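Local coordinates for protein putative xanthine dehydrogenase YAGS fad-binding subunit (Escherichia coli, PDB 5G5G) that binds molybdenum and its pterin cytosine dinucleotide cofactor and probably oxidises aldehydes as a subunit of a periplasmic aldehyde oxidase, at residues I12-V17 against A480-G485; A449-E454 against A521-L526; A512-S517 against I572-L577. All coordinates share one frame; numbering follows the deposited sequence.

Interaction 1 of 3, residues I12-V17 against A480-G485; sequences IDQLKV and AAEMLG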
# COMPACT_ATOMS: atom_id res chain seq x y z
N ILE C 12 14.12 21.65 -27.41
CA ILE C 12 13.37 21.42 -26.22
C ILE C 12 13.26 22.71 -25.43
O ILE C 12 12.25 22.93 -24.78
CB ILE C 12 14.00 20.33 -25.31
CG1 ILE C 12 14.08 18.98 -26.06
CG2 ILE C 12 13.21 20.15 -24.01
CD1 ILE C 12 12.78 18.34 -26.41
N ASP C 13 14.26 23.58 -25.54
CA ASP C 13 14.23 24.92 -24.90
C ASP C 13 13.02 25.81 -25.22
O ASP C 13 12.74 26.75 -24.47
CB ASP C 13 15.48 25.71 -25.22
CG ASP C 13 16.75 25.12 -24.58
OD1 ASP C 13 16.73 24.52 -23.49
OD2 ASP C 13 17.82 25.42 -25.17
N GLN C 14 12.33 25.54 -26.33
CA GLN C 14 11.15 26.31 -26.71
C GLN C 14 10.01 26.14 -25.67
O GLN C 14 9.19 27.06 -25.49
CB GLN C 14 10.63 25.85 -28.07
CG GLN C 14 11.58 26.08 -29.23
CD GLN C 14 11.07 25.46 -30.51
OE1 GLN C 14 10.51 26.14 -31.35
NE2 GLN C 14 11.24 24.16 -30.67
N LEU C 15 9.96 24.96 -25.06
CA LEU C 15 8.99 24.65 -24.02
C LEU C 15 7.56 24.99 -24.42
O LEU C 15 6.76 25.41 -23.59
CB LEU C 15 9.37 25.33 -22.69
CG LEU C 15 10.76 24.93 -22.19
CD1 LEU C 15 11.13 25.80 -20.99
CD2 LEU C 15 10.79 23.49 -21.80
N LYS C 16 7.21 24.70 -25.67
CA LYS C 16 5.80 24.82 -26.12
C LYS C 16 4.92 23.71 -25.63
O LYS C 16 3.70 23.89 -25.55
CB LYS C 16 5.71 24.87 -27.65
CG LYS C 16 6.41 26.06 -28.25
CD LYS C 16 6.42 25.99 -29.78
CE LYS C 16 7.06 27.23 -30.37
NZ LYS C 16 7.16 27.14 -31.83
N VAL C 17 5.52 22.58 -25.33
CA VAL C 17 4.81 21.36 -24.90
C VAL C 17 5.48 20.72 -23.71
O VAL C 17 4.83 20.41 -22.72
CB VAL C 17 4.65 20.33 -26.04
CG1 VAL C 17 3.58 19.31 -25.63
CG2 VAL C 17 4.29 20.98 -27.36
N ALA C 480 8.26 14.26 -28.16
CA ALA C 480 8.10 14.16 -29.59
C ALA C 480 7.33 15.34 -30.21
O ALA C 480 7.71 15.87 -31.26
CB ALA C 480 7.46 12.84 -29.95
N ALA C 481 6.25 15.76 -29.54
CA ALA C 481 5.48 16.88 -30.02
C ALA C 481 6.37 18.14 -30.12
O ALA C 481 6.29 18.92 -31.09
CB ALA C 481 4.30 17.13 -29.09
N GLU C 482 7.17 18.38 -29.08
CA GLU C 482 8.05 19.52 -29.04
C GLU C 482 9.04 19.49 -30.18
O GLU C 482 9.25 20.50 -30.86
CB GLU C 482 8.84 19.56 -27.72
CG GLU C 482 9.59 20.88 -27.53
CD GLU C 482 8.70 21.99 -27.00
OE1 GLU C 482 8.12 21.80 -25.88
OE2 GLU C 482 8.60 23.04 -27.66
N MET C 483 9.65 18.33 -30.39
CA MET C 483 10.71 18.19 -31.42
C MET C 483 10.20 18.33 -32.85
O MET C 483 10.91 18.82 -33.72
CB MET C 483 11.40 16.86 -31.23
CG MET C 483 12.21 16.75 -29.95
SD MET C 483 13.60 17.87 -29.88
CE MET C 483 14.76 17.20 -31.08
N LEU C 484 8.97 17.89 -33.09
CA LEU C 484 8.41 17.82 -34.43
C LEU C 484 7.47 18.96 -34.75
O LEU C 484 7.07 19.10 -35.90
CB LEU C 484 7.75 16.44 -34.68
CG LEU C 484 8.82 15.34 -34.75
CD1 LEU C 484 8.20 14.00 -34.51
CD2 LEU C 484 9.51 15.34 -36.09
N GLY C 485 7.14 19.79 -33.75
CA GLY C 485 6.25 20.95 -33.95
C GLY C 485 4.78 20.56 -34.18
O GLY C 485 4.06 21.25 -34.91
O HOH W 1 10.56 22.24 -32.78
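OE1 of Glu482 accepts two backbone hydrogen bonds, from Val17 N at 2.8 Å and from Val18 N, just beyond the segment; the Val17 donor arrives on the syn side, 33° out of the carboxylate plane. OE2 offers its own syn lone pair to Lys16 N, 2.9 Å away. Glu482 extends to these amides with CG anti to its backbone N (chi1 -170°) and a bend at chi2, a shape that also lays CG 4.0 Å from Ile12 CA. The three consecutive N-H groups thus satisfy a buried acid and probably help offset its charge. One water joins the two segments, accepting a hydrogen bond from Gln14 NE2 and donating one to Glu482 O; NE2 also bonds Pro11 O. On the apolar side of the contact, Ile12 CD1 packs 3.6 Å from Met483 SD, while Val17 CG1 lies 4.2 Å from Ala481 CB. The N-terminal segment is thereby fastened to the last turn of helix 472-484, whose Ala481 also leans on Val491 of strand 491-494, and Ile12 and Met483 both meet Tyr520 of helix 511-534.

Interaction 2 of 3, residues A449-E454 against A521-L526; sequences ARVHLE and AACMKL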
# COMPACT_ATOMS: atom_id res chain seq x y z
N ALA C 449 14.71 4.64 -28.94
CA ALA C 449 13.34 4.81 -29.36
C ALA C 449 13.23 4.82 -30.87
O ALA C 449 14.19 5.09 -31.58
CB ALA C 449 12.77 6.11 -28.79
N ARG C 450 12.05 4.46 -31.36
CA ARG C 450 11.72 4.56 -32.77
C ARG C 450 10.59 5.57 -32.86
O ARG C 450 9.65 5.52 -32.08
CB ARG C 450 11.29 3.18 -33.27
CG ARG C 450 10.94 3.10 -34.73
CD ARG C 450 10.97 1.65 -35.26
NE ARG C 450 10.24 0.70 -34.43
CZ ARG C 450 10.70 -0.41 -33.81
NH1 ARG C 450 11.98 -0.81 -33.86
NH2 ARG C 450 9.86 -1.13 -33.13
N VAL C 451 10.72 6.56 -33.74
CA VAL C 451 9.70 7.60 -33.94
C VAL C 451 9.35 7.65 -35.42
O VAL C 451 10.24 7.67 -36.27
CB VAL C 451 10.17 8.96 -33.46
CG1 VAL C 451 9.05 10.01 -33.56
CG2 VAL C 451 10.65 8.87 -32.03
N HIS C 452 8.07 7.64 -35.71
CA HIS C 452 7.57 7.67 -37.11
C HIS C 452 6.74 8.92 -37.35
O HIS C 452 5.91 9.31 -36.48
CB HIS C 452 6.63 6.56 -37.39
CG HIS C 452 7.09 5.22 -36.96
ND1 HIS C 452 7.71 4.34 -37.83
CD2 HIS C 452 6.98 4.56 -35.78
CE1 HIS C 452 7.95 3.21 -37.21
NE2 HIS C 452 7.51 3.31 -35.97
N LEU C 453 6.97 9.57 -38.49
CA LEU C 453 6.04 10.59 -38.98
C LEU C 453 5.15 9.87 -39.98
O LEU C 453 5.64 9.40 -41.04
CB LEU C 453 6.76 11.76 -39.66
CG LEU C 453 5.87 12.85 -40.27
CD1 LEU C 453 5.06 13.55 -39.17
CD2 LEU C 453 6.67 13.89 -41.04
N GLU C 454 3.87 9.78 -39.65
CA GLU C 454 2.88 9.05 -40.45
C GLU C 454 2.39 9.92 -41.63
O GLU C 454 2.52 11.12 -41.61
CB GLU C 454 1.68 8.62 -39.56
CG GLU C 454 2.04 7.87 -38.27
CD GLU C 454 2.57 6.45 -38.50
OE1 GLU C 454 2.55 5.96 -39.65
OE2 GLU C 454 2.99 5.81 -37.50
N ALA C 521 16.92 11.89 -29.41
CA ALA C 521 17.90 11.41 -30.38
C ALA C 521 17.20 10.94 -31.64
O ALA C 521 17.61 11.30 -32.74
CB ALA C 521 18.73 10.31 -29.77
N ALA C 522 16.12 10.17 -31.47
CA ALA C 522 15.35 9.66 -32.62
C ALA C 522 14.70 10.83 -33.41
O ALA C 522 14.77 10.87 -34.64
CB ALA C 522 14.33 8.63 -32.22
N CYS C 523 14.17 11.81 -32.69
CA CYS C 523 13.55 12.95 -33.32
C CYS C 523 14.56 13.82 -34.07
O CYS C 523 14.20 14.40 -35.08
CB CYS C 523 12.73 13.78 -32.35
SG CYS C 523 11.25 12.97 -31.75
N MET C 524 15.80 13.93 -33.60
CA MET C 524 16.79 14.73 -34.30
C MET C 524 17.11 14.08 -35.64
O MET C 524 17.20 14.78 -36.68
CB MET C 524 18.08 14.90 -33.51
CG MET C 524 17.96 15.89 -32.37
SD MET C 524 17.60 17.59 -32.97
CE MET C 524 19.09 18.03 -33.82
N LYS C 525 17.18 12.74 -35.66
CA LYS C 525 17.33 12.03 -36.93
C LYS C 525 16.08 12.19 -37.83
O LYS C 525 16.20 12.43 -39.05
CB LYS C 525 17.65 10.56 -36.68
CG LYS C 525 17.82 9.69 -37.91
CD LYS C 525 19.04 10.08 -38.72
CE LYS C 525 19.13 9.13 -39.90
NZ LYS C 525 20.46 9.26 -40.56
N LEU C 526 14.91 12.11 -37.23
CA LEU C 526 13.67 12.25 -38.01
C LEU C 526 13.55 13.64 -38.61
O LEU C 526 13.13 13.79 -39.76
CB LEU C 526 12.45 11.90 -37.16
CG LEU C 526 11.07 11.92 -37.81
CD1 LEU C 526 11.03 11.03 -39.03
CD2 LEU C 526 10.05 11.48 -36.78
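Val451 projects from its strand into the groove made by Ala522, Cys523 and Leu526. Its CB already lies 4.2 Å from Leu526 CD2, and from there the two methyls part. CG1, anti to the backbone N (chi1 -175°), runs up to the same leucine methyl, 3.7 Å from Leu526 CD2, and has Cys523 SG at 4.1 Å. CG2 goes the other way, to Ala522 CB at 3.7 Å, and it too touches the cysteine sulfur, which is therefore met by both branches of the valine. The Val451 and Leu526 side chains lie roughly perpendicular to each other.

The flanking residues extend this apolar strip. Ala522 CB sits 3.6 Å from Ala449 O, so the small side chain lets the helix come close to the strand backbone. One turn later, Leu526 CD2 also approaches the peptide between His452 and Leu453, 4.0 Å from Leu453 N, while its other methyl faces Leu453 CB. The contact is entirely buried and purely van der Waals. Arg450 and His452, whose CB atoms point away from the helix, turn their polar ends to Glu462 and to residues of strand 566-574: Arg450 forms salt bridges with Glu462 and Glu569, and His452 bonds Thr567 and Glu462.

The axes of strand 449-453 and helix 521-526 approach to 7.8 Å and run in roughly the same direction, 37° apart. Alternate strand residues meeting helix residues one turn apart are characteristic of a helix lying on one face of a beta-sheet, here the mixed sheet of a molybdopterin cofactor-binding domain.

Interaction 3 of 3, residues A512-S517 against I572-L577; sequences ANTSTS and IEFGTL. With MCN (pterin cytosine dinucleotide), chain Y.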
# COMPACT_ATOMS: atom_id res chain seq x y z
N ALA C 512 12.67 9.04 -16.71
CA ALA C 512 12.18 10.19 -17.47
C ALA C 512 13.25 10.82 -18.35
O ALA C 512 13.06 11.06 -19.55
CB ALA C 512 11.65 11.24 -16.55
N ASN C 513 14.37 11.12 -17.72
CA ASN C 513 15.45 11.76 -18.43
C ASN C 513 16.05 10.90 -19.55
O ASN C 513 16.24 11.37 -20.65
CB ASN C 513 16.54 12.16 -17.41
CG ASN C 513 17.66 12.97 -18.04
OD1 ASN C 513 17.41 13.77 -18.95
ND2 ASN C 513 18.89 12.68 -17.65
N THR C 514 16.31 9.63 -19.29
CA THR C 514 16.93 8.76 -20.28
C THR C 514 15.92 8.43 -21.43
O THR C 514 16.32 8.48 -22.59
CB THR C 514 17.48 7.48 -19.68
OG1 THR C 514 16.44 6.73 -19.06
CG2 THR C 514 18.60 7.76 -18.67
N SER C 515 14.68 8.09 -21.11
CA SER C 515 13.72 7.69 -22.11
C SER C 515 13.41 8.88 -23.07
O SER C 515 13.36 8.72 -24.30
CB SER C 515 12.44 7.10 -21.51
OG SER C 515 11.64 8.03 -20.82
N THR C 516 13.23 10.06 -22.48
CA THR C 516 12.94 11.27 -23.29
C THR C 516 14.15 11.68 -24.10
O THR C 516 13.99 12.14 -25.22
CB THR C 516 12.36 12.45 -22.52
OG1 THR C 516 13.30 12.90 -21.54
CG2 THR C 516 11.05 12.07 -21.88
N SER C 517 15.35 11.50 -23.55
CA SER C 517 16.57 11.74 -24.31
C SER C 517 16.72 10.81 -25.51
O SER C 517 17.26 11.19 -26.53
CB SER C 517 17.82 11.70 -23.44
OG SER C 517 17.81 12.79 -22.52
N ILE C 572 20.36 7.26 -27.30
CA ILE C 572 21.32 8.10 -26.62
C ILE C 572 22.23 7.28 -25.74
O ILE C 572 21.76 6.39 -24.99
CB ILE C 572 20.61 9.21 -25.87
CG1 ILE C 572 21.66 10.20 -25.36
CG2 ILE C 572 19.72 8.73 -24.74
CD1 ILE C 572 21.27 11.62 -25.48
N GLU C 573 23.52 7.61 -25.77
CA GLU C 573 24.53 7.02 -24.90
C GLU C 573 25.22 8.15 -24.20
O GLU C 573 25.29 9.24 -24.73
CB GLU C 573 25.59 6.31 -25.74
CG GLU C 573 25.07 5.14 -26.53
CD GLU C 573 26.21 4.42 -27.23
OE1 GLU C 573 27.03 5.10 -27.87
OE2 GLU C 573 26.27 3.19 -27.12
N PHE C 574 25.75 7.85 -23.02
CA PHE C 574 26.35 8.88 -22.15
C PHE C 574 27.82 8.64 -21.91
O PHE C 574 28.24 7.54 -21.66
CB PHE C 574 25.59 8.96 -20.84
CG PHE C 574 24.18 9.42 -21.01
CD1 PHE C 574 23.88 10.77 -21.03
CD2 PHE C 574 23.16 8.51 -21.23
CE1 PHE C 574 22.56 11.21 -21.23
CE2 PHE C 574 21.83 8.94 -21.42
CZ PHE C 574 21.54 10.29 -21.41
N GLY C 575 28.62 9.70 -22.04
CA GLY C 575 30.08 9.64 -21.83
C GLY C 575 30.43 9.88 -20.37
O GLY C 575 29.72 9.43 -19.49
N THR C 576 31.48 10.64 -20.12
CA THR C 576 32.06 10.79 -18.79
C THR C 576 31.63 12.02 -17.97
O THR C 576 32.28 12.32 -16.97
CB THR C 576 33.60 10.85 -18.90
OG1 THR C 576 33.99 11.97 -19.71
CG2 THR C 576 34.13 9.59 -19.51
N LEU C 577 30.54 12.71 -18.35
CA LEU C 577 30.10 13.89 -17.56
C LEU C 577 29.66 13.52 -16.14
O LEU C 577 29.83 14.31 -15.23
CB LEU C 577 28.99 14.67 -18.25
CG LEU C 577 29.45 15.40 -19.51
CD1 LEU C 577 28.22 15.81 -20.30
CD2 LEU C 577 30.34 16.61 -19.21
N1 MCN Y . 9.28 13.90 -14.13
C2 MCN Y . 9.02 15.17 -14.81
N3 MCN Y . 10.41 15.80 -14.92
C4 MCN Y . 11.60 15.47 -14.43
C5 MCN Y . 11.61 14.07 -13.88
C6 MCN Y . 10.50 13.43 -13.71
O2 MCN Y . 8.07 15.61 -15.21
N4 MCN Y . 12.70 16.13 -14.47
C1' MCN Y . 8.03 13.24 -13.77
C2D MCN Y . 7.36 12.54 -15.01
O2' MCN Y . 5.95 12.45 -14.80
C3' MCN Y . 8.00 11.26 -14.90
C4D MCN Y . 8.13 10.79 -13.38
O4D MCN Y . 8.30 12.19 -12.83
O3' MCN Y . 7.40 10.11 -15.60
C5' MCN Y . 9.20 10.02 -12.86
O5' MCN Y . 10.39 10.14 -13.59
PA MCN Y . 11.71 9.68 -12.92
O1A MCN Y . 12.76 9.61 -14.03
O2A MCN Y . 11.96 10.46 -11.68
O3A MCN Y . 11.38 8.10 -12.43
PB MCN Y . 11.48 6.85 -13.39
O1B MCN Y . 12.84 6.30 -13.38
O2B MCN Y . 10.82 7.15 -14.69
O3B MCN Y . 10.46 5.92 -12.63
C10 MCN Y . 10.94 5.10 -11.48
C9' MCN Y . 10.59 5.67 -10.15
C8' MCN Y . 11.32 4.73 -9.04
S8' MCN Y . 12.90 4.23 -9.25
C7' MCN Y . 10.57 4.27 -8.16
S7' MCN Y . 11.13 3.06 -6.98
C6' MCN Y . 9.16 4.86 -7.84
C7 MCN Y . 9.05 6.18 -8.74
O9' MCN Y . 9.29 5.94 -10.07
N5' MCN Y . 8.19 3.80 -8.44
C4A MCN Y . 6.77 4.19 -8.68
N8' MCN Y . 7.64 6.63 -8.66
C4B MCN Y . 6.63 5.75 -8.83
N1' MCN Y . 5.33 6.24 -8.91
C2' MCN Y . 4.25 5.44 -9.33
N2' MCN Y . 3.08 5.87 -9.39
N3' MCN Y . 4.45 4.10 -9.16
C4' MCN Y . 5.62 3.36 -9.06
O4' MCN Y . 5.88 2.15 -8.98
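Van der Waals contacts join Ile572 and Phe574 of the strand to Ser517 and Thr514 of the helix. Ile572 does most of this with its branch methyl: with CG1 anti to the backbone N (chi1 -171°), CG2 is left between N and carbonyl carbon and directed at the helix, 3.7 Å from Ser517 C and 3.8 Å from Ser517 CB. The longer branch also reaches this serine, its CD1 4.0 Å from Ser517 CB. Replacing Ile572 by an alanine here would remove both methyls, and is likely to open a gap beside Ser517, where CG2 and CD1 now meet its C and CB. Two residues on, the Phe574 ring presents CE2 to Thr514 CG2 at 4.4 Å and CZ to Ser517 CB at 4.5 Å, each approached obliquely.

Hydrogen bonds within the helix hold its hydroxyls against their own backbone. Ser517 OG donates to Asn513 O at 2.8 Å, from the face of that carbonyl opposite to Ser517 N, which bonds the same oxygen. Thr516 OG1 repeats the pattern one residue earlier, donating a hydrogen bond to Ala512 O at 2.7 Å while Thr516 N comes from the other face. With OG engaged on Asn513 O, it is CB of Ser517 that meets the isoleucine.

A further hydrogen bond reaches the cofactor: Ala512 N bonds phosphate oxygen O1A of the pterin cytosine dinucleotide at 2.7 Å, nearly straight. Gly511 N joins it in holding the dinucleotide, and the helix N terminus probably favours the phosphate charge.

Helix 511-534 thus begins at the cofactor, rests Ser515 and Thr516 on Leu476 of helix 472-484, and crosses strand 566-574 where Ile572 also touches Phe3 of strand 2-3.

From the N terminus, interaction 1 opens first and closes only at helix 472-484, a loop of more than 460 residues. Strand 447-453 falls within that span, but its partner on helix 511-534 lies beyond, so interactions 1 and 2 cross; they also touch, Met483 packing on Cys523 and Met524. Interaction 3 starts on the same helix, upstream of 521-526, and closes at strand 566-574, crossing interaction 2 but following interaction 1 in series. Strands 447-453 and 566-574 are neighbours in one sheet, and interactions 2 and 3 lay successive parts of helix 511-534 on it, while interaction 1 ties the N-terminal loop to adjoining helix 472-484.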